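Local coordinates for telomere length regulator taz1 (Schizosaccharomyces pombe, PDB 4ZMI), which binds double-stranded telomeric DNA and regulates telomere length and function in fission yeast, this chain being its helical TRF-family domain, at residues 113-125 with 144-158. Numbering follows the deposited sequence.
Sequences NTNKHLTLRSIVL and LFEELVIRYFGTDSN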
loop_
_atom_site.group_PDB
_atom_site.type_symbol
_atom_site.label_atom_id
_atom_site.label_comp_id
_atom_site.label_asym_id
_atom_site.label_seq_id
_atom_site.Cartn_x
_atom_site.Cartn_y
_atom_site.Cartn_z
ATOM N N ASN A 113 12.197 0.708 8.501
ATOM C CA ASN A 113 13.558 0.189 8.358
ATOM C C ASN A 113 13.708 -1.329 8.510
ATOM O O ASN A 113 14.825 -1.824 8.568
ATOM C CB ASN A 113 14.558 0.949 9.252
ATOM C CG ASN A 113 14.416 0.621 10.730
ATOM O OD1 ASN A 113 14.154 -0.520 11.114
ATOM N ND2 ASN A 113 14.606 1.632 11.574
ATOM N N THR A 114 12.601 -2.068 8.588
ATOM C CA THR A 114 12.690 -3.526 8.551
ATOM C C THR A 114 12.518 -4.013 7.109
ATOM O O THR A 114 12.718 -5.193 6.808
ATOM C CB THR A 114 11.603 -4.192 9.397
ATOM O OG1 THR A 114 10.314 -3.798 8.910
ATOM C CG2 THR A 114 11.733 -3.807 10.876
ATOM N N ASN A 115 12.136 -3.093 6.228
ATOM C CA ASN A 115 11.871 -3.411 4.826
ATOM C C ASN A 115 10.690 -4.380 4.593
ATOM O O ASN A 115 10.574 -4.992 3.521
ATOM C CB ASN A 115 13.144 -3.935 4.149
ATOM C CG ASN A 115 14.286 -2.937 4.212
ATOM O OD1 ASN A 115 14.076 -1.739 4.084
ATOM N ND2 ASN A 115 15.496 -3.429 4.424
ATOM N N LYS A 116 9.821 -4.536 5.590
ATOM C CA LYS A 116 8.606 -5.345 5.405
ATOM C C LYS A 116 7.564 -4.635 4.539
ATOM O O LYS A 116 6.822 -5.269 3.798
ATOM C CB LYS A 116 7.989 -5.726 6.756
ATOM C CG LYS A 116 8.741 -6.830 7.487
ATOM C CD LYS A 116 8.081 -7.080 8.843
ATOM C CE LYS A 116 8.766 -8.195 9.605
ATOM N NZ LYS A 116 8.180 -8.390 10.963
ATOM N N HIS A 117 7.526 -3.314 4.639
ATOM C CA HIS A 117 6.570 -2.487 3.914
ATOM C C HIS A 117 5.171 -3.108 3.823
ATOM O O HIS A 117 4.622 -3.275 2.736
ATOM C CB HIS A 117 7.119 -2.147 2.537
ATOM C CG HIS A 117 8.519 -1.607 2.568
ATOM N ND1 HIS A 117 8.834 -0.403 3.170
ATOM C CD2 HIS A 117 9.680 -2.105 2.089
ATOM C CE1 HIS A 117 10.136 -0.187 3.046
ATOM N NE2 HIS A 117 10.672 -1.202 2.398
ATOM N N LEU A 118 4.610 -3.463 4.973
ATOM C CA LEU A 118 3.277 -4.068 5.016
ATOM C C LEU A 118 2.250 -3.198 4.330
ATOM O O LEU A 118 1.376 -3.715 3.659
ATOM C CB LEU A 118 2.836 -4.338 6.453
ATOM C CG LEU A 118 3.772 -5.241 7.245
ATOM C CD1 LEU A 118 3.265 -5.357 8.676
ATOM C CD2 LEU A 118 3.844 -6.588 6.573
ATOM N N THR A 119 2.353 -1.878 4.477
ATOM C CA THR A 119 1.296 -1.005 3.940
ATOM C C THR A 119 1.387 -0.878 2.432
ATOM O O THR A 119 0.378 -0.861 1.735
ATOM C CB THR A 119 1.338 0.397 4.531
ATOM O OG1 THR A 119 1.429 0.306 5.950
ATOM C CG2 THR A 119 0.091 1.172 4.159
ATOM N N LEU A 120 2.608 -0.779 1.923
ATOM C CA LEU A 120 2.796 -0.751 0.477
ATOM C C LEU A 120 2.353 -2.101 -0.096
ATOM O O LEU A 120 1.695 -2.167 -1.140
ATOM C CB LEU A 120 4.258 -0.465 0.146
ATOM C CG LEU A 120 4.599 0.982 0.455
ATOM C CD1 LEU A 120 6.093 1.274 0.273
ATOM C CD2 LEU A 120 3.768 1.868 -0.437
ATOM N N ARG A 121 2.679 -3.184 0.610
ATOM C CA ARG A 121 2.223 -4.492 0.166
ATOM C C ARG A 121 0.698 -4.505 0.029
ATOM O O ARG A 121 0.159 -4.979 -0.986
ATOM C CB ARG A 121 2.679 -5.590 1.113
ATOM C CG ARG A 121 2.717 -6.936 0.441
ATOM C CD ARG A 121 2.977 -8.032 1.434
ATOM N NE ARG A 121 4.152 -7.726 2.221
ATOM C CZ ARG A 121 4.548 -8.445 3.254
ATOM N NH1 ARG A 121 3.860 -9.519 3.597
ATOM N NH2 ARG A 121 5.629 -8.090 3.926
ATOM N N SER A 122 0.013 -3.954 1.033
ATOM C CA SER A 122 -1.449 -3.903 1.011
ATOM C C SER A 122 -1.912 -3.134 -0.198
ATOM O O SER A 122 -2.808 -3.574 -0.900
ATOM C CB SER A 122 -1.979 -3.212 2.278
ATOM O OG SER A 122 -1.695 -4.025 3.385
ATOM N N ILE A 123 -1.319 -1.961 -0.425
ATOM C CA ILE A 123 -1.796 -1.106 -1.509
ATOM C C ILE A 123 -1.584 -1.755 -2.867
ATOM O O ILE A 123 -2.502 -1.769 -3.681
ATOM C CB ILE A 123 -1.162 0.288 -1.458
ATOM C CG1 ILE A 123 -1.518 0.949 -0.135
ATOM C CG2 ILE A 123 -1.651 1.165 -2.608
ATOM C CD1 ILE A 123 -0.635 2.120 0.200
ATOM N N VAL A 124 -0.385 -2.296 -3.108
ATOM C CA VAL A 124 -0.117 -3.009 -4.360
ATOM C C VAL A 124 -1.079 -4.197 -4.595
ATOM O O VAL A 124 -1.622 -4.340 -5.679
ATOM C CB VAL A 124 1.353 -3.507 -4.430
ATOM C CG1 VAL A 124 1.600 -4.310 -5.713
ATOM C CG2 VAL A 124 2.315 -2.343 -4.343
ATOM N N LEU A 125 -1.288 -5.044 -3.582
ATOM C CA LEU A 125 -2.194 -6.186 -3.716
ATOM C C LEU A 125 -3.616 -5.700 -3.947
ATOM O O LEU A 125 -4.353 -6.292 -4.730
ATOM C CB LEU A 125 -2.153 -7.108 -2.490
ATOM C CG LEU A 125 -0.903 -7.999 -2.364
ATOM C CD1 LEU A 125 -0.788 -8.489 -0.940
ATOM C CD2 LEU A 125 -0.932 -9.201 -3.308
ATOM N N LEU A 144 6.326 -3.287 -8.980
ATOM C CA LEU A 144 6.492 -2.836 -7.615
ATOM C C LEU A 144 6.316 -4.011 -6.645
ATOM O O LEU A 144 6.984 -4.092 -5.623
ATOM C CB LEU A 144 5.507 -1.720 -7.333
ATOM C CG LEU A 144 5.803 -0.937 -6.060
ATOM C CD1 LEU A 144 7.126 -0.228 -6.169
ATOM C CD2 LEU A 144 4.684 0.062 -5.768
ATOM N N PHE A 145 5.445 -4.948 -6.990
ATOM C CA PHE A 145 5.239 -6.115 -6.130
ATOM C C PHE A 145 6.494 -6.972 -6.048
ATOM O O PHE A 145 6.875 -7.421 -4.969
ATOM C CB PHE A 145 4.029 -6.958 -6.560
ATOM C CG PHE A 145 3.724 -8.090 -5.615
ATOM C CD1 PHE A 145 2.893 -7.894 -4.515
ATOM C CD2 PHE A 145 4.291 -9.338 -5.796
ATOM C CE1 PHE A 145 2.625 -8.927 -3.638
ATOM C CE2 PHE A 145 4.038 -10.370 -4.914
ATOM C CZ PHE A 145 3.201 -10.170 -3.838
ATOM N N GLU A 146 7.152 -7.192 -7.183
ATOM C CA GLU A 146 8.393 -7.974 -7.167
ATOM C C GLU A 146 9.489 -7.304 -6.367
ATOM O O GLU A 146 10.242 -7.977 -5.683
ATOM C CB GLU A 146 8.896 -8.293 -8.570
ATOM C CG GLU A 146 9.813 -9.500 -8.627
ATOM C CD GLU A 146 11.282 -9.137 -8.641
ATOM O OE1 GLU A 146 11.606 -7.926 -8.683
ATOM O OE2 GLU A 146 12.115 -10.070 -8.617
ATOM N N GLU A 147 9.561 -5.980 -6.432
ATOM C CA GLU A 147 10.504 -5.233 -5.605
ATOM C C GLU A 147 10.263 -5.390 -4.096
ATOM O O GLU A 147 11.211 -5.615 -3.332
ATOM C CB GLU A 147 10.503 -3.753 -5.976
ATOM C CG GLU A 147 11.570 -2.971 -5.234
ATOM C CD GLU A 147 12.989 -3.302 -5.711
ATOM O OE1 GLU A 147 13.136 -3.711 -6.881
ATOM O OE2 GLU A 147 13.952 -3.149 -4.922
ATOM N N LEU A 148 9.000 -5.274 -3.670
ATOM C CA LEU A 148 8.668 -5.473 -2.267
ATOM C C LEU A 148 9.081 -6.879 -1.875
ATOM O O LEU A 148 9.545 -7.110 -0.769
ATOM C CB LEU A 148 7.164 -5.282 -2.016
ATOM C CG LEU A 148 6.673 -3.886 -2.374
ATOM C CD1 LEU A 148 5.151 -3.807 -2.274
ATOM C CD2 LEU A 148 7.344 -2.900 -1.423
ATOM N N VAL A 149 8.935 -7.825 -2.796
ATOM C CA VAL A 149 9.332 -9.201 -2.493
ATOM C C VAL A 149 10.845 -9.286 -2.252
ATOM O O VAL A 149 11.283 -9.912 -1.273
ATOM C CB VAL A 149 8.849 -10.200 -3.562
ATOM C CG1 VAL A 149 9.372 -11.594 -3.279
ATOM C CG2 VAL A 149 7.329 -10.212 -3.582
ATOM N N ILE A 150 11.628 -8.617 -3.106
ATOM C CA ILE A 150 13.082 -8.580 -2.944
ATOM C C ILE A 150 13.434 -7.951 -1.607
ATOM O O ILE A 150 14.217 -8.510 -0.834
ATOM C CB ILE A 150 13.783 -7.726 -4.019
ATOM C CG1 ILE A 150 13.279 -8.057 -5.413
ATOM C CG2 ILE A 150 15.270 -7.951 -3.948
ATOM C CD1 ILE A 150 13.622 -9.443 -5.851
ATOM N N ARG A 151 12.851 -6.782 -1.349
ATOM C CA ARG A 151 13.133 -6.030 -0.134
ATOM C C ARG A 151 12.865 -6.880 1.097
ATOM O O ARG A 151 13.684 -6.920 2.013
ATOM C CB ARG A 151 12.360 -4.695 -0.105
ATOM C CG ARG A 151 12.887 -3.705 -1.173
ATOM C CD ARG A 151 12.294 -2.301 -1.060
ATOM N NE ARG A 151 12.714 -1.612 0.155
ATOM C CZ ARG A 151 13.889 -1.001 0.290
ATOM N NH1 ARG A 151 14.775 -1.006 -0.715
ATOM N NH2 ARG A 151 14.197 -0.398 1.436
ATOM N N TYR A 152 11.752 -7.604 1.104
ATOM C CA TYR A 152 11.461 -8.447 2.256
ATOM C C TYR A 152 12.512 -9.536 2.426
ATOM O O TYR A 152 13.172 -9.605 3.463
ATOM C CB TYR A 152 10.096 -9.112 2.166
ATOM C CG TYR A 152 9.810 -9.938 3.386
ATOM C CD1 TYR A 152 9.218 -9.368 4.494
ATOM C CD2 TYR A 152 10.133 -11.281 3.436
ATOM C CE1 TYR A 152 8.950 -10.110 5.621
ATOM C CE2 TYR A 152 9.874 -12.036 4.563
ATOM C CZ TYR A 152 9.284 -11.439 5.656
ATOM O OH TYR A 152 9.005 -12.159 6.796
ATOM N N PHE A 153 12.640 -10.397 1.417
ATOM C CA PHE A 153 13.491 -11.583 1.530
ATOM C C PHE A 153 14.951 -11.289 1.353
ATOM O O PHE A 153 15.754 -12.208 1.335
ATOM C CB PHE A 153 13.128 -12.633 0.502
ATOM C CG PHE A 153 11.767 -13.177 0.668
ATOM C CD1 PHE A 153 10.800 -12.970 -0.304
ATOM C CD2 PHE A 153 11.438 -13.887 1.801
ATOM C CE1 PHE A 153 9.521 -13.470 -0.145
ATOM C CE2 PHE A 153 10.158 -14.390 1.966
ATOM C CZ PHE A 153 9.198 -14.178 0.989
ATOM N N GLY A 154 15.293 -10.022 1.183
ATOM C CA GLY A 154 16.690 -9.648 1.049
ATOM C C GLY A 154 17.241 -9.215 2.396
ATOM O O GLY A 154 18.447 -9.080 2.576
ATOM N N THR A 155 16.340 -9.003 3.348
ATOM C CA THR A 155 16.710 -8.554 4.674
ATOM C C THR A 155 16.710 -9.765 5.595
ATOM O O THR A 155 15.654 -10.347 5.861
ATOM C CB THR A 155 15.715 -7.484 5.163
ATOM O OG1 THR A 155 15.724 -6.378 4.244
ATOM C CG2 THR A 155 16.058 -7.004 6.580
ATOM N N ASP A 156 17.890 -10.152 6.077
ATOM C CA ASP A 156 18.045 -11.472 6.683
ATOM C C ASP A 156 17.446 -11.606 8.077
ATOM O O ASP A 156 17.324 -12.710 8.600
ATOM C CB ASP A 156 19.506 -11.919 6.677
ATOM C CG ASP A 156 20.438 -10.847 6.150
ATOM O OD1 ASP A 156 20.429 -9.733 6.723
ATOM O OD2 ASP A 156 21.165 -11.115 5.161
ATOM N N SER A 157 17.067 -10.488 8.675
ATOM C CA SER A 157 16.387 -10.536 9.956
ATOM C C SER A 157 14.875 -10.764 9.787
ATOM O O SER A 157 14.148 -10.937 10.773
ATOM C CB SER A 157 16.660 -9.255 10.746
ATOM O OG SER A 157 16.727 -8.137 9.878
ATOM N N ASN A 158 14.404 -10.761 8.542
ATOM C CA ASN A 158 12.994 -11.047 8.254
ATOM C C ASN A 158 12.751 -12.546 8.086
ATOM O O ASN A 158 13.407 -13.197 7.265
ATOM C CB ASN A 158 12.505 -10.271 7.020
ATOM C CG ASN A 158 12.308 -8.783 7.303
ATOM O OD1 ASN A 158 12.140 -8.378 8.448
ATOM N ND2 ASN A 158 12.338 -7.967 6.254
#
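With chi1 at -69° and a bend at chi3 of 67°, R151 brings its NE-H edge up to H117 NE2, toward which H117 turns its ring by setting CG beside the backbone N. R151 NE gives H117 NE2 a nearly straight bond of 3.1 Å, within the guanidinium plane but tilted from that of the ring. Histidine suits the site because ND1 can donate to the D109 carbonyl while NE2 keeps its lone pair for R151. N115 OD1 lies 3.0 Å from R151 NH2, the amide and guanidinium planes 78° apart, while N115 ND2 donates to T155 OG1 at 3.0 Å, in the plane of its own amide. Were R151 an alanine, H117 NE2 would probably lose its donor and N115 OD1 its guanidinium neighbour, leaving the ring less firmly fixed, though still bonded through ND1. The T155 hydroxyl in turn donates to the R151 carbonyl near the helix end, and N158 supplies the loop carbonyl T114 O with an amide N-H, from ND2 at 2.9 Å. Further along, the two methyls of V124 reach different neighbours: CG1 packs on F145 CB (3.7 Å) and also lies at the phenyl edge, CG2 between L144 CD2 and L148 CD1. The flat F145 ring extends to L125, CE1 to CD2 3.6 Å. Antiparallel helices 118-130 and 137-154 are thus joined by an apolar seam and a polar loop; helix 214-229 packs on I123, L148 and R151, and helix 192-203 touches E146, V149 and I150.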